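Local coordinates for protein N-acetylneuraminate lyase (Peptoclostridium difficile NAP08, PDB 4WOQ) that is a lyase of the dihydrodipicolinate synthetase family, built on a TIM barrel, with four protein chains in its assembly, at residues I76-V81 with T107-D112; L102-T107 with I137-N142; Y19-V24 with G57-N62. All coordinates share one frame; numbering follows the deposited sequence.

Contact 1 (I76-V81 with T107-D112); sequences IAKDEV and TDLGYD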
ATOM      1  N   ILE A  76     -34.341   2.455 -19.941  1.00 31.68           N
ATOM      2  CA  ILE A  76     -34.619   1.091 -20.367  1.00 34.03           C
ATOM      3  C   ILE A  76     -34.930   0.198 -19.166  1.00 36.12           C
ATOM      4  O   ILE A  76     -35.924  -0.525 -19.159  1.00 36.96           O
ATOM      5  CB  ILE A  76     -33.411   0.489 -21.109  1.00 34.52           C
ATOM      6  CG1 ILE A  76     -33.149   1.267 -22.399  1.00 34.70           C
ATOM      7  CG2 ILE A  76     -33.661  -0.982 -21.411  1.00 33.58           C
ATOM      8  CD1 ILE A  76     -31.917   0.786 -23.152  1.00 36.04           C
ATOM      9  N   ALA A  77     -34.072   0.255 -18.150  1.00 35.47           N
ATOM     10  CA  ALA A  77     -34.251  -0.555 -16.956  1.00 35.37           C
ATOM     11  C   ALA A  77     -35.598  -0.303 -16.294  1.00 35.71           C
ATOM     12  O   ALA A  77     -36.319  -1.247 -15.968  1.00 36.53           O
ATOM     13  CB  ALA A  77     -33.119  -0.291 -15.959  1.00 33.55           C
ATOM     14  N   LYS A  78     -35.941   0.962 -16.085  1.00 35.02           N
ATOM     15  CA  LYS A  78     -37.211   1.272 -15.448  1.00 35.35           C
ATOM     16  C   LYS A  78     -38.399   0.849 -16.312  1.00 37.05           C
ATOM     17  O   LYS A  78     -39.428   0.426 -15.791  1.00 36.90           O
ATOM     18  CB  LYS A  78     -37.305   2.763 -15.146  1.00 35.42           C
ATOM     19  CG  LYS A  78     -38.645   3.184 -14.548  1.00 36.04           C
ATOM     20  CD  LYS A  78     -38.962   2.421 -13.266  1.00 37.09           C
ATOM     21  CE  LYS A  78     -40.262   2.916 -12.639  1.00 35.66           C
ATOM     22  NZ  LYS A  78     -40.568   2.222 -11.361  1.00 37.37           N
ATOM     23  N   ASP A  79     -38.248   0.959 -17.626  1.00 37.39           N
ATOM     24  CA  ASP A  79     -39.315   0.594 -18.551  1.00 39.60           C
ATOM     25  C   ASP A  79     -39.575  -0.916 -18.571  1.00 39.92           C
ATOM     26  O   ASP A  79     -40.720  -1.354 -18.496  1.00 39.53           O
ATOM     27  CB  ASP A  79     -38.969   1.088 -19.965  1.00 40.06           C
ATOM     28  CG  ASP A  79     -40.027   0.717 -20.996  1.00 40.46           C
ATOM     29  OD1 ASP A  79     -41.206   1.094 -20.812  1.00 40.46           O
ATOM     30  OD2 ASP A  79     -39.676   0.052 -21.991  1.00 39.03           O
ATOM     31  N   GLU A  80     -38.510  -1.705 -18.665  1.00 40.35           N
ATOM     32  CA  GLU A  80     -38.634  -3.158 -18.706  1.00 42.18           C
ATOM     33  C   GLU A  80     -39.094  -3.746 -17.380  1.00 43.18           C
ATOM     34  O   GLU A  80     -39.953  -4.622 -17.352  1.00 43.53           O
ATOM     35  CB  GLU A  80     -37.302  -3.791 -19.096  1.00 42.13           C
ATOM     36  CG  GLU A  80     -37.361  -5.298 -19.242  1.00 45.16           C
ATOM     37  CD  GLU A  80     -38.269  -5.733 -20.380  1.00 46.10           C
ATOM     38  OE1 GLU A  80     -38.035  -5.291 -21.525  1.00 45.89           O
ATOM     39  OE2 GLU A  80     -39.210  -6.518 -20.134  1.00 46.24           O
ATOM     40  N   VAL A  81     -38.508  -3.267 -16.286  1.00 42.83           N
ATOM     41  CA  VAL A  81     -38.855  -3.743 -14.951  1.00 42.88           C
ATOM     42  C   VAL A  81     -40.234  -3.274 -14.499  1.00 44.13           C
ATOM     43  O   VAL A  81     -41.002  -4.045 -13.927  1.00 44.53           O
ATOM     44  CB  VAL A  81     -37.820  -3.269 -13.906  1.00 41.66           C
ATOM     45  CG1 VAL A  81     -38.323  -3.557 -12.499  1.00 37.66           C
ATOM     46  CG2 VAL A  81     -36.485  -3.957 -14.154  1.00 40.52           C
ATOM     47  N   THR A 107     -34.821   9.808  -9.918  1.00 32.42           N
ATOM     48  CA  THR A 107     -35.859   9.975  -8.916  1.00 35.49           C
ATOM     49  C   THR A 107     -37.171  10.237  -9.653  1.00 38.56           C
ATOM     50  O   THR A 107     -38.240   9.818  -9.209  1.00 39.61           O
ATOM     51  CB  THR A 107     -35.586  11.172  -7.998  1.00 34.13           C
ATOM     52  OG1 THR A 107     -34.461  10.889  -7.165  1.00 34.11           O
ATOM     53  CG2 THR A 107     -36.802  11.462  -7.133  1.00 32.27           C
ATOM     54  N   ASP A 108     -37.079  10.949 -10.773  1.00 39.65           N
ATOM     55  CA  ASP A 108     -38.258  11.263 -11.571  1.00 41.43           C
ATOM     56  C   ASP A 108     -38.766  10.003 -12.253  1.00 41.43           C
ATOM     57  O   ASP A 108     -39.974   9.805 -12.371  1.00 42.49           O
ATOM     58  CB  ASP A 108     -37.931  12.327 -12.622  1.00 41.19           C
ATOM     59  CG  ASP A 108     -37.843  13.717 -12.033  1.00 40.83           C
ATOM     60  OD1 ASP A 108     -37.721  13.838 -10.797  1.00 41.69           O
ATOM     61  OD2 ASP A 108     -37.885  14.691 -12.810  1.00 43.57           O
ATOM     62  N   LEU A 109     -37.836   9.156 -12.695  1.00 39.61           N
ATOM     63  CA  LEU A 109     -38.178   7.902 -13.354  1.00 38.87           C
ATOM     64  C   LEU A 109     -38.822   6.914 -12.384  1.00 39.50           C
ATOM     65  O   LEU A 109     -39.291   5.853 -12.792  1.00 40.65           O
ATOM     66  CB  LEU A 109     -36.930   7.264 -13.971  1.00 39.51           C
ATOM     67  CG  LEU A 109     -36.674   7.470 -15.465  1.00 39.14           C
ATOM     68  CD1 LEU A 109     -35.324   6.860 -15.835  1.00 39.37           C
ATOM     69  CD2 LEU A 109     -37.791   6.817 -16.273  1.00 38.08           C
ATOM     70  N   GLY A 110     -38.830   7.250 -11.098  1.00 40.28           N
ATOM     71  CA  GLY A 110     -39.446   6.372 -10.119  1.00 39.75           C
ATOM     72  C   GLY A 110     -38.557   5.359  -9.415  1.00 40.24           C
ATOM     73  O   GLY A 110     -39.066   4.393  -8.843  1.00 41.15           O
ATOM     74  N   TYR A 111     -37.240   5.549  -9.448  1.00 39.21           N
ATOM     75  CA  TYR A 111     -36.349   4.618  -8.764  1.00 35.93           C
ATOM     76  C   TYR A 111     -36.613   4.665  -7.263  1.00 35.00           C
ATOM     77  O   TYR A 111     -36.758   5.740  -6.676  1.00 34.40           O
ATOM     78  CB  TYR A 111     -34.882   4.937  -9.072  1.00 35.65           C
ATOM     79  CG  TYR A 111     -34.408   4.329 -10.374  1.00 33.27           C
ATOM     80  CD1 TYR A 111     -34.852   4.822 -11.598  1.00 31.99           C
ATOM     81  CD2 TYR A 111     -33.546   3.234 -10.379  1.00 31.45           C
ATOM     82  CE1 TYR A 111     -34.455   4.236 -12.799  1.00 31.66           C
ATOM     83  CE2 TYR A 111     -33.141   2.642 -11.571  1.00 33.06           C
ATOM     84  CZ  TYR A 111     -33.603   3.149 -12.778  1.00 31.13           C
ATOM     85  OH  TYR A 111     -33.215   2.568 -13.957  1.00 31.73           O
ATOM     86  N   ASP A 112     -36.678   3.487  -6.652  1.00 34.04           N
ATOM     87  CA  ASP A 112     -36.971   3.357  -5.229  1.00 33.37           C
ATOM     88  C   ASP A 112     -35.926   3.961  -4.295  1.00 32.98           C
ATOM     89  O   ASP A 112     -36.224   4.281  -3.148  1.00 32.53           O
ATOM     90  CB  ASP A 112     -37.201   1.881  -4.901  1.00 33.17           C
ATOM     91  CG  ASP A 112     -38.286   1.262  -5.767  1.00 31.32           C
ATOM     92  OD1 ASP A 112     -39.436   1.729  -5.691  1.00 31.79           O
ATOM     93  OD2 ASP A 112     -37.994   0.318  -6.529  1.00 34.82           O
TER
HETATM   94  O   HOH W   1     -38.472   1.927  -9.209  1.00 53.39           O

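Contact 2 (L102-T107 with I137-N142); sequences LAKFTT and INSVDN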
ATOM      1  N   LEU A 102     -28.218  13.229 -12.329  1.00 28.87           N
ATOM      2  CA  LEU A 102     -28.680  11.845 -12.395  1.00 28.89           C
ATOM      3  C   LEU A 102     -29.616  11.451 -11.247  1.00 29.55           C
ATOM      4  O   LEU A 102     -30.472  10.592 -11.418  1.00 28.24           O
ATOM      5  CB  LEU A 102     -27.487  10.890 -12.455  1.00 28.34           C
ATOM      6  CG  LEU A 102     -26.689  10.965 -13.757  1.00 29.53           C
ATOM      7  CD1 LEU A 102     -25.490  10.029 -13.687  1.00 25.99           C
ATOM      8  CD2 LEU A 102     -27.602  10.606 -14.936  1.00 28.98           C
ATOM      9  N   ALA A 103     -29.453  12.075 -10.082  1.00 29.91           N
ATOM     10  CA  ALA A 103     -30.312  11.781  -8.937  1.00 31.09           C
ATOM     11  C   ALA A 103     -31.738  12.256  -9.226  1.00 31.62           C
ATOM     12  O   ALA A 103     -32.712  11.577  -8.894  1.00 32.17           O
ATOM     13  CB  ALA A 103     -29.775  12.475  -7.671  1.00 28.07           C
ATOM     14  N   LYS A 104     -31.851  13.433  -9.834  1.00 32.13           N
ATOM     15  CA  LYS A 104     -33.151  13.998 -10.178  1.00 32.26           C
ATOM     16  C   LYS A 104     -33.780  13.174 -11.296  1.00 32.78           C
ATOM     17  O   LYS A 104     -34.971  12.860 -11.260  1.00 34.19           O
ATOM     18  CB  LYS A 104     -32.998  15.442 -10.643  1.00 33.78           C
ATOM     19  CG  LYS A 104     -32.386  16.387  -9.621  1.00 37.95           C
ATOM     20  CD  LYS A 104     -32.286  17.794 -10.210  1.00 41.61           C
ATOM     21  CE  LYS A 104     -31.612  18.770  -9.263  1.00 43.00           C
ATOM     22  NZ  LYS A 104     -31.398  20.086  -9.924  1.00 45.63           N
ATOM     23  N   PHE A 105     -32.967  12.823 -12.285  1.00 31.11           N
ATOM     24  CA  PHE A 105     -33.419  12.032 -13.423  1.00 32.07           C
ATOM     25  C   PHE A 105     -34.019  10.698 -12.973  1.00 32.84           C
ATOM     26  O   PHE A 105     -35.160  10.369 -13.309  1.00 31.09           O
ATOM     27  CB  PHE A 105     -32.240  11.764 -14.362  1.00 33.11           C
ATOM     28  CG  PHE A 105     -32.622  11.079 -15.642  1.00 33.97           C
ATOM     29  CD1 PHE A 105     -33.250  11.783 -16.661  1.00 35.41           C
ATOM     30  CD2 PHE A 105     -32.346   9.731 -15.833  1.00 34.06           C
ATOM     31  CE1 PHE A 105     -33.600  11.153 -17.855  1.00 36.48           C
ATOM     32  CE2 PHE A 105     -32.690   9.092 -17.021  1.00 35.84           C
ATOM     33  CZ  PHE A 105     -33.318   9.803 -18.034  1.00 36.13           C
ATOM     34  N   THR A 106     -33.248   9.930 -12.208  1.00 33.21           N
ATOM     35  CA  THR A 106     -33.719   8.630 -11.747  1.00 32.72           C
ATOM     36  C   THR A 106     -34.810   8.724 -10.684  1.00 33.26           C
ATOM     37  O   THR A 106     -35.627   7.816 -10.558  1.00 33.00           O
ATOM     38  CB  THR A 106     -32.566   7.774 -11.220  1.00 31.94           C
ATOM     39  OG1 THR A 106     -31.893   8.470 -10.164  1.00 29.03           O
ATOM     40  CG2 THR A 106     -31.592   7.459 -12.351  1.00 32.24           C
ATOM     41  N   THR A 107     -34.821   9.808  -9.918  1.00 32.42           N
ATOM     42  CA  THR A 107     -35.859   9.975  -8.916  1.00 35.49           C
ATOM     43  C   THR A 107     -37.171  10.237  -9.653  1.00 38.56           C
ATOM     44  O   THR A 107     -38.240   9.818  -9.209  1.00 39.61           O
ATOM     45  CB  THR A 107     -35.586  11.172  -7.998  1.00 34.13           C
ATOM     46  OG1 THR A 107     -34.461  10.889  -7.165  1.00 34.11           O
ATOM     47  CG2 THR A 107     -36.802  11.462  -7.133  1.00 32.27           C
ATOM     48  N   ILE A 137     -28.221  13.973  -1.972  1.00 36.05           N
ATOM     49  CA  ILE A 137     -29.497  13.642  -1.355  1.00 37.97           C
ATOM     50  C   ILE A 137     -30.396  14.846  -1.086  1.00 38.64           C
ATOM     51  O   ILE A 137     -31.622  14.737  -1.168  1.00 39.67           O
ATOM     52  CB  ILE A 137     -29.295  12.867  -0.026  1.00 38.48           C
ATOM     53  CG1 ILE A 137     -30.633  12.281   0.442  1.00 38.76           C
ATOM     54  CG2 ILE A 137     -28.733  13.794   1.045  1.00 38.32           C
ATOM     55  CD1 ILE A 137     -31.274  11.328  -0.558  1.00 34.29           C
ATOM     56  N   ASN A 138     -29.803  15.991  -0.768  1.00 38.16           N
ATOM     57  CA  ASN A 138     -30.603  17.179  -0.486  1.00 39.11           C
ATOM     58  C   ASN A 138     -31.218  17.813  -1.727  1.00 39.17           C
ATOM     59  O   ASN A 138     -32.008  18.752  -1.619  1.00 39.38           O
ATOM     60  CB  ASN A 138     -29.770  18.222   0.257  1.00 39.45           C
ATOM     61  CG  ASN A 138     -29.450  17.800   1.672  1.00 41.47           C
ATOM     62  OD1 ASN A 138     -29.796  16.693   2.091  1.00 41.14           O
ATOM     63  ND2 ASN A 138     -28.786  18.677   2.421  1.00 42.23           N
ATOM     64  N   SER A 139     -30.878  17.292  -2.901  1.00 37.62           N
ATOM     65  CA  SER A 139     -31.407  17.844  -4.136  1.00 37.33           C
ATOM     66  C   SER A 139     -32.627  17.082  -4.650  1.00 37.49           C
ATOM     67  O   SER A 139     -33.329  17.555  -5.541  1.00 36.59           O
ATOM     68  CB  SER A 139     -30.327  17.842  -5.220  1.00 38.06           C
ATOM     69  OG  SER A 139     -30.144  16.537  -5.759  1.00 40.83           O
ATOM     70  N   VAL A 140     -32.886  15.902  -4.104  1.00 37.06           N
ATOM     71  CA  VAL A 140     -34.028  15.120  -4.574  1.00 38.29           C
ATOM     72  C   VAL A 140     -34.850  14.554  -3.435  1.00 40.14           C
ATOM     73  O   VAL A 140     -34.388  14.470  -2.295  1.00 39.35           O
ATOM     74  CB  VAL A 140     -33.583  13.929  -5.461  1.00 36.64           C
ATOM     75  CG1 VAL A 140     -32.765  14.430  -6.641  1.00 36.51           C
ATOM     76  CG2 VAL A 140     -32.771  12.934  -4.633  1.00 33.27           C
ATOM     77  N   ASP A 141     -36.082  14.176  -3.755  1.00 41.53           N
ATOM     78  CA  ASP A 141     -36.959  13.580  -2.764  1.00 43.72           C
ATOM     79  C   ASP A 141     -36.802  12.077  -2.939  1.00 42.29           C
ATOM     80  O   ASP A 141     -37.580  11.426  -3.637  1.00 42.44           O
ATOM     81  CB  ASP A 141     -38.410  13.999  -2.991  1.00 47.55           C
ATOM     82  CG  ASP A 141     -39.346  13.413  -1.957  1.00 51.36           C
ATOM     83  OD1 ASP A 141     -39.097  13.614  -0.747  1.00 53.95           O
ATOM     84  OD2 ASP A 141     -40.329  12.752  -2.352  1.00 54.92           O
ATOM     85  N   ASN A 142     -35.760  11.541  -2.315  1.00 41.32           N
ATOM     86  CA  ASN A 142     -35.467  10.124  -2.395  1.00 38.28           C
ATOM     87  C   ASN A 142     -34.598   9.738  -1.206  1.00 37.45           C
ATOM     88  O   ASN A 142     -34.375  10.543  -0.303  1.00 37.56           O
ATOM     89  CB  ASN A 142     -34.725   9.821  -3.697  1.00 34.72           C
ATOM     90  CG  ASN A 142     -35.020   8.439  -4.224  1.00 33.29           C
ATOM     91  OD1 ASN A 142     -35.041   7.463  -3.474  1.00 33.73           O
ATOM     92  ND2 ASN A 142     -35.241   8.343  -5.529  1.00 31.58           N
TER

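Contact 3 (Y19-V24 with G57-N62); sequences YSALLV and GSTGEN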
ATOM      1  N   TYR A  19     -29.811  -7.997  -4.689  1.00 36.01           N
ATOM      2  CA  TYR A  19     -29.808  -7.194  -5.900  1.00 34.68           C
ATOM      3  C   TYR A  19     -28.675  -7.543  -6.837  1.00 35.26           C
ATOM      4  O   TYR A  19     -27.532  -7.719  -6.411  1.00 36.00           O
ATOM      5  CB  TYR A  19     -29.661  -5.722  -5.560  1.00 31.82           C
ATOM      6  CG  TYR A  19     -30.797  -5.086  -4.811  1.00 28.71           C
ATOM      7  CD1 TYR A  19     -31.050  -5.395  -3.477  1.00 28.28           C
ATOM      8  CD2 TYR A  19     -31.539  -4.074  -5.403  1.00 26.19           C
ATOM      9  CE1 TYR A  19     -32.013  -4.683  -2.750  1.00 27.74           C
ATOM     10  CE2 TYR A  19     -32.488  -3.368  -4.698  1.00 28.05           C
ATOM     11  CZ  TYR A  19     -32.723  -3.665  -3.375  1.00 26.62           C
ATOM     12  OH  TYR A  19     -33.640  -2.901  -2.693  1.00 24.31           O
ATOM     13  N   SER A  20     -28.985  -7.626  -8.123  1.00 34.90           N
ATOM     14  CA  SER A  20     -27.953  -7.906  -9.106  1.00 34.25           C
ATOM     15  C   SER A  20     -27.407  -6.571  -9.581  1.00 34.18           C
ATOM     16  O   SER A  20     -28.177  -5.672  -9.929  1.00 35.19           O
ATOM     17  CB  SER A  20     -28.521  -8.660 -10.314  1.00 33.80           C
ATOM     18  OG  SER A  20     -28.740 -10.024 -10.031  1.00 34.21           O
ATOM     19  N   ALA A  21     -26.088  -6.420  -9.555  1.00 33.73           N
ATOM     20  CA  ALA A  21     -25.478  -5.201 -10.058  1.00 32.03           C
ATOM     21  C   ALA A  21     -25.675  -5.440 -11.550  1.00 31.00           C
ATOM     22  O   ALA A  21     -25.003  -6.282 -12.140  1.00 32.62           O
ATOM     23  CB  ALA A  21     -24.001  -5.160  -9.699  1.00 29.38           C
ATOM     24  N   LEU A  22     -26.624  -4.722 -12.143  1.00 31.61           N
ATOM     25  CA  LEU A  22     -26.972  -4.891 -13.552  1.00 29.30           C
ATOM     26  C   LEU A  22     -25.878  -4.720 -14.598  1.00 30.26           C
ATOM     27  O   LEU A  22     -25.233  -3.673 -14.700  1.00 27.83           O
ATOM     28  CB  LEU A  22     -28.154  -3.973 -13.910  1.00 29.67           C
ATOM     29  CG  LEU A  22     -28.697  -4.100 -15.345  1.00 29.20           C
ATOM     30  CD1 LEU A  22     -29.029  -5.554 -15.664  1.00 28.86           C
ATOM     31  CD2 LEU A  22     -29.924  -3.243 -15.498  1.00 27.78           C
ATOM     32  N   LEU A  23     -25.684  -5.777 -15.381  1.00 31.42           N
ATOM     33  CA  LEU A  23     -24.718  -5.775 -16.469  1.00 31.99           C
ATOM     34  C   LEU A  23     -25.419  -5.121 -17.654  1.00 32.68           C
ATOM     35  O   LEU A  23     -26.647  -5.161 -17.744  1.00 32.73           O
ATOM     36  CB  LEU A  23     -24.343  -7.206 -16.863  1.00 32.59           C
ATOM     37  CG  LEU A  23     -23.438  -8.062 -15.982  1.00 34.45           C
ATOM     38  CD1 LEU A  23     -23.491  -9.503 -16.481  1.00 35.09           C
ATOM     39  CD2 LEU A  23     -22.005  -7.526 -16.027  1.00 33.24           C
ATOM     40  N   VAL A  24     -24.648  -4.528 -18.558  1.00 32.63           N
ATOM     41  CA  VAL A  24     -25.217  -3.895 -19.745  1.00 33.94           C
ATOM     42  C   VAL A  24     -24.658  -4.568 -21.000  1.00 34.84           C
ATOM     43  O   VAL A  24     -23.486  -4.953 -21.039  1.00 34.71           O
ATOM     44  CB  VAL A  24     -24.892  -2.383 -19.792  1.00 33.68           C
ATOM     45  CG1 VAL A  24     -25.323  -1.803 -21.123  1.00 34.45           C
ATOM     46  CG2 VAL A  24     -25.600  -1.661 -18.650  1.00 32.38           C
ATOM     47  N   GLY A  57     -23.861   0.697 -11.552  1.00 33.08           N
ATOM     48  CA  GLY A  57     -22.735   0.433 -10.685  1.00 30.61           C
ATOM     49  C   GLY A  57     -21.504   0.079 -11.494  1.00 32.38           C
ATOM     50  O   GLY A  57     -21.511   0.158 -12.721  1.00 32.88           O
ATOM     51  N   SER A  58     -20.440  -0.307 -10.802  1.00 31.75           N
ATOM     52  CA  SER A  58     -19.202  -0.685 -11.460  1.00 33.74           C
ATOM     53  C   SER A  58     -19.484  -1.809 -12.457  1.00 32.89           C
ATOM     54  O   SER A  58     -18.947  -1.831 -13.566  1.00 29.23           O
ATOM     55  CB  SER A  58     -18.197  -1.182 -10.421  1.00 33.73           C
ATOM     56  OG  SER A  58     -18.078  -0.266  -9.351  1.00 37.70           O
ATOM     57  N   THR A  59     -20.339  -2.737 -12.044  1.00 32.87           N
ATOM     58  CA  THR A  59     -20.694  -3.884 -12.874  1.00 34.60           C
ATOM     59  C   THR A  59     -21.298  -3.464 -14.211  1.00 33.18           C
ATOM     60  O   THR A  59     -21.064  -4.113 -15.228  1.00 34.41           O
ATOM     61  CB  THR A  59     -21.689  -4.810 -12.129  1.00 35.13           C
ATOM     62  OG1 THR A  59     -21.123  -5.193 -10.871  1.00 37.02           O
ATOM     63  CG2 THR A  59     -21.980  -6.058 -12.938  1.00 35.12           C
ATOM     64  N   GLY A  60     -22.065  -2.377 -14.208  1.00 32.47           N
ATOM     65  CA  GLY A  60     -22.680  -1.908 -15.436  1.00 31.58           C
ATOM     66  C   GLY A  60     -21.745  -1.109 -16.328  1.00 31.67           C
ATOM     67  O   GLY A  60     -22.194  -0.489 -17.293  1.00 31.63           O
ATOM     68  N   GLU A  61     -20.449  -1.125 -16.010  1.00 31.16           N
ATOM     69  CA  GLU A  61     -19.444  -0.388 -16.773  1.00 30.83           C
ATOM     70  C   GLU A  61     -19.811   1.097 -16.836  1.00 29.83           C
ATOM     71  O   GLU A  61     -19.367   1.843 -17.717  1.00 27.70           O
ATOM     72  CB  GLU A  61     -19.312  -0.988 -18.178  1.00 32.55           C
ATOM     73  CG  GLU A  61     -18.785  -2.419 -18.157  1.00 35.53           C
ATOM     74  CD  GLU A  61     -18.818  -3.101 -19.519  1.00 36.80           C
ATOM     75  OE1 GLU A  61     -18.025  -2.730 -20.410  1.00 36.62           O
ATOM     76  OE2 GLU A  61     -19.649  -4.015 -19.694  1.00 39.15           O
ATOM     77  N   ASN A  62     -20.626   1.507 -15.871  1.00 29.52           N
ATOM     78  CA  ASN A  62     -21.100   2.877 -15.740  1.00 29.31           C
ATOM     79  C   ASN A  62     -20.050   3.935 -16.091  1.00 29.54           C
ATOM     80  O   ASN A  62     -20.266   4.765 -16.972  1.00 31.10           O
ATOM     81  CB  ASN A  62     -21.585   3.097 -14.301  1.00 29.29           C
ATOM     82  CG  ASN A  62     -22.028   4.528 -14.033  1.00 28.80           C
ATOM     83  OD1 ASN A  62     -23.099   4.955 -14.468  1.00 26.92           O
ATOM     84  ND2 ASN A  62     -21.197   5.277 -13.306  1.00 29.46           N
TER
HETATM   85  O   HOH W   2     -24.758  -2.010 -12.176  1.00 26.57           O
HETATM   86  O   HOH W   3     -21.783  -4.112 -18.152  1.00 30.05           O

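Contact 1 (I76-V81 with T107-D112)
Lys78, on the last turns of helix 67-81, lays the methylene part of its side chain against the carbonyl of Leu109, where the chain leaves helix 96-108, with NZ reaching toward the carbonyl of Gly110. The apolar contacts come first. Lys78 CG, anti to the backbone N (chi1 177°), lies 4.1 Å from Leu109 CD2, and the two side chains run past each other in opposite directions. With the chain bent at chi2, CG, CD and CE of Lys78 line up along Leu109 O, CE at 3.1 Å. On the Tyr111 side, Lys78 CB approaches Tyr111 CE1 obliquely at 4.0 Å, and Ala77 CB, small enough to admit the phenol, is 3.5 Å from Tyr111 OH. That hydroxyl is hydrogen-bonded to Phe74 O, an earlier carbonyl of the same helix as Ala77.

The polar contacts gather at Lys78 NZ, which donates to a water 3.0 Å away. The water lies 2.6 Å from Gly110 O and is only weakly linked to Asp112 OD2. The ammonium also has direct partners outside the two segments, a salt bridge to Glu83 and a bond to Lys82 O.

Gly110, just past the helix, gives it a Schellman motif at its C-terminal end. At its positive phi of 93° a CB would press on the preceding carbonyl and crowd Lys78 CE, so glycine suits the place.

A long amphipathic side chain thus serves both needs: its methylenes run between Leu109 and Tyr111, and its charge is met by a water, the carboxylate of Glu83 and the carbonyl of Lys82.

Contact 2 (L102-T107 with I137-N142)
In this TIM barrel, the C-terminal half of helix 96-108 packs against the loop that leads from helix 126-137 into strand 144-148, with Thr107 and Val140 at the centre of the meeting. The loop starts with a type I turn from Ile137 to Val140, and its next residues run alongside the helix end.

Thr107 carries the polar link. Asn142 ND2 donates to Thr107 OG1 over 3.1 Å, nearly straight at 161°, with the oxygen close to the amide plane. Thr107 OG1 donates in turn to Ala103 O at 2.6 Å, one helical turn back, a bond made possible by OG1 standing beside the backbone N (chi1 -69°). Ala103 O therefore receives both the amide and the hydroxyl of Thr107, which reach it from opposite faces of its plane. Threonine fits because one hydroxyl can accept and donate at once, while Thr107 CG2, its methyl, rests 3.6 Å from Asp141 O. Asn142 ND2 has a second acceptor in Tyr111 O.

Val140 supplies the apolar part. Val140 CG1 lies over the helix backbone, 3.5 Å from Lys104 N, and also meets Ala103 CB at 3.7 Å and Lys104 CG at 3.6 Å. The small alanine lets the branched valine come this close, and the extended lysine flanks it with methylenes, passing near Ser139.

Beneath the contact, Ile114 of strand 113-117 touches Ala103, Val140 and Asn142. On another side of the helix, Leu102, Phe105 and Thr106 pack on helix 67-81, while Lys170 NZ is hydrogen-bonded to the carbonyls of Ile137 and Val140.

Contact 3 (Y19-V24 with G57-N62)
Thr59 sets its side chain over Ala21, near the C-terminal part of strand 17-21, with Thr59 CB only 3.4 Å from Ala21 CB. The methyl Thr59 CG2, anti to the backbone N, meets Leu23 CD2 at 3.4 Å, so the packing at both points is tight. Alanine keeps this approach possible, and the leucine reaches across obliquely.

Gly60 follows, with Gly60 CA 3.2 Å from Leu22 O; a CB would collide with that carbonyl, and glycine suits the spot. Waters bridge the segments: one molecule donates to Leu22 O and accepts from Gly57 N at 2.9 Å, and another accepts from Val24 N, reaches Thr59 O and lies 2.6 Å from Glu61 OE2. The carboxylate of Glu61 is also held by Lys266, which binds Val24 O as well, and by the amide of Arg280.

Residues 57-61 match the GXXGE signature of the family, which in relatives belongs to the active site. Consistent with that, Ser58 OG is hydrogen-bonded to Tyr147 OH of its own chain and to Tyr121 OH of a second subunit.

Strand 17-21 runs between strands 52-55 and 214-217, pairing with both; beyond it, Leu22 packs on helix 34-46 and Leu23 on Asn221 of helix 220-235.

Contacts 1 and 2 are two sides of one helix end: both use helix 96-108 and share Thr107, and their centres are 13 Å apart. Their joint is direct, for Tyr111 N lies 3.0 Å from Thr106 O, probably hydrogen-bonded, which would tie the turn after the helix that serves contact 1 to the helix that serves contact 2. Contact 3 stands apart, its centre about 15 Å from that of contact 1 and 20 Å from that of contact 2, and touches neither. It lies deep, about 6 Å from the chain centre, and holds the probable active-site signature; the other two, with centres 16 and 19 Å out, join the outer helices and loops.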